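Local coordinates for nigritoxine (Vibrio nigripulchritudo, PDB 5M41), which is a bacterial toxin active against crustaceans and insects, at residues V497-N500 with I505-N508. Numbering follows the deposited sequence.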
loop_
_atom_site.group_PDB
_atom_site.type_symbol
_atom_site.label_atom_id
_atom_site.label_comp_id
_atom_site.label_asym_id
_atom_site.label_seq_id
_atom_site.Cartn_x
_atom_site.Cartn_y
_atom_site.Cartn_z
ATOM N N VAL A 497 27.055 -7.508 17.407
ATOM C CA VAL A 497 26.912 -6.089 17.109
ATOM C C VAL A 497 25.528 -5.819 16.513
ATOM O O VAL A 497 25.245 -6.167 15.367
ATOM C CB VAL A 497 28.023 -5.532 16.179
ATOM C CG1 VAL A 497 27.736 -4.079 15.841
ATOM C CG2 VAL A 497 29.397 -5.645 16.831
ATOM N N TYR A 498 24.672 -5.202 17.313
ATOM C CA TYR A 498 23.364 -4.808 16.867
ATOM C C TYR A 498 23.440 -3.425 16.226
ATOM O O TYR A 498 23.873 -2.454 16.862
ATOM C CB TYR A 498 22.361 -4.835 18.029
ATOM C CG TYR A 498 21.027 -4.233 17.674
ATOM C CD1 TYR A 498 20.327 -4.653 16.540
ATOM C CD2 TYR A 498 20.472 -3.236 18.458
ATOM C CE1 TYR A 498 19.107 -4.090 16.207
ATOM C CE2 TYR A 498 19.257 -2.660 18.129
ATOM C CZ TYR A 498 18.577 -3.095 17.009
ATOM O OH TYR A 498 17.374 -2.514 16.695
ATOM N N ILE A 499 23.034 -3.349 14.962
ATOM C CA ILE A 499 22.958 -2.068 14.258
ATOM C C ILE A 499 21.537 -1.533 14.298
ATOM O O ILE A 499 20.640 -2.041 13.618
ATOM C CB ILE A 499 23.463 -2.154 12.802
ATOM C CG1 ILE A 499 24.883 -2.730 12.772
ATOM C CG2 ILE A 499 23.428 -0.769 12.154
ATOM C CD1 ILE A 499 25.269 -3.363 11.452
ATOM N N ASN A 500 21.342 -0.519 15.133
ATOM C CA ASN A 500 20.050 0.118 15.311
ATOM C C ASN A 500 19.879 1.101 14.178
ATOM O O ASN A 500 20.509 2.165 14.170
ATOM C CB ASN A 500 20.016 0.830 16.666
ATOM C CG ASN A 500 18.628 1.283 17.061
ATOM O OD1 ASN A 500 17.876 1.826 16.244
ATOM N ND2 ASN A 500 18.285 1.079 18.336
ATOM N N ILE A 505 22.789 3.901 15.699
ATOM C CA ILE A 505 23.737 3.523 16.757
ATOM C C ILE A 505 24.054 2.022 16.713
ATOM O O ILE A 505 23.200 1.212 16.351
ATOM C CB ILE A 505 23.209 3.957 18.162
ATOM C CG1 ILE A 505 23.389 5.473 18.360
ATOM C CG2 ILE A 505 23.880 3.184 19.300
ATOM C CD1 ILE A 505 22.537 6.081 19.462
ATOM N N GLU A 506 25.294 1.677 17.048
ATOM C CA GLU A 506 25.709 0.291 17.229
ATOM C C GLU A 506 25.677 -0.062 18.708
ATOM O O GLU A 506 26.132 0.723 19.540
ATOM C CB GLU A 506 27.123 0.065 16.707
ATOM C CG GLU A 506 27.274 0.223 15.203
ATOM C CD GLU A 506 28.574 -0.369 14.689
ATOM O OE1 GLU A 506 29.476 -0.617 15.507
ATOM O OE2 GLU A 506 28.696 -0.599 13.465
ATOM N N LYS A 507 25.140 -1.241 19.026
ATOM C CA LYS A 507 25.141 -1.759 20.394
ATOM C C LYS A 507 25.709 -3.171 20.409
ATOM O O LYS A 507 25.447 -3.973 19.497
ATOM C CB LYS A 507 23.722 -1.789 20.981
ATOM C CG LYS A 507 23.014 -0.448 21.076
ATOM C CD LYS A 507 21.786 -0.576 21.961
ATOM C CE LYS A 507 20.859 0.625 21.824
ATOM N NZ LYS A 507 19.649 0.442 22.680
ATOM N N ASN A 508 26.471 -3.472 21.457
ATOM C CA ASN A 508 27.001 -4.811 21.682
ATOM C C ASN A 508 26.098 -5.584 22.621
ATOM O O ASN A 508 25.921 -5.197 23.789
ATOM C CB ASN A 508 28.418 -4.754 22.256
ATOM C CG ASN A 508 29.410 -4.156 21.289
ATOM O OD1 ASN A 508 29.484 -4.548 20.125
ATOM N ND2 ASN A 508 30.183 -3.203 21.765
#
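Tyr498 and Lys507 form an antiparallel hydrogen-bonded pair: Tyr498 N donates a hydrogen bond to Lys507 O at 2.6 Å, and Lys507 N donates one to Tyr498 O at 2.8 Å, the straighter of the two (168° at the hydrogen). Toward the turn, Asn500 N reaches Ile505 O at 2.8 Å, whereas the return bond from Ile505 N to Asn500 O is weak. Glu506 CA also brings its hydrogen to Tyr498 O, 3.3 Å away. The N-to-C directions of the two segments lie at 153°. This is a beta hairpin whose first strand, 496-500, is an edge strand of a four-stranded antiparallel sheet; Asn508 pairs onward with Ser530. Val497, Ile499, Glu506 and Asn508 share one face. There the two methyls of Val497 part: CG1, anti to the backbone N (chi1 176°), meets the carboxylate of Glu506, with OE1 3.9 Å from it, while CG2 lies 3.5 Å from Asn508 OD1, these two side chains running side by side. Tyr498, Asn500 and Lys507 occupy the other face, where Lys507 CB sits at the edge of the tyrosine ring. Tyr498 OH bonds Asp551 and Lys507 NZ forms a salt bridge with Glu548, both on helix 546-555.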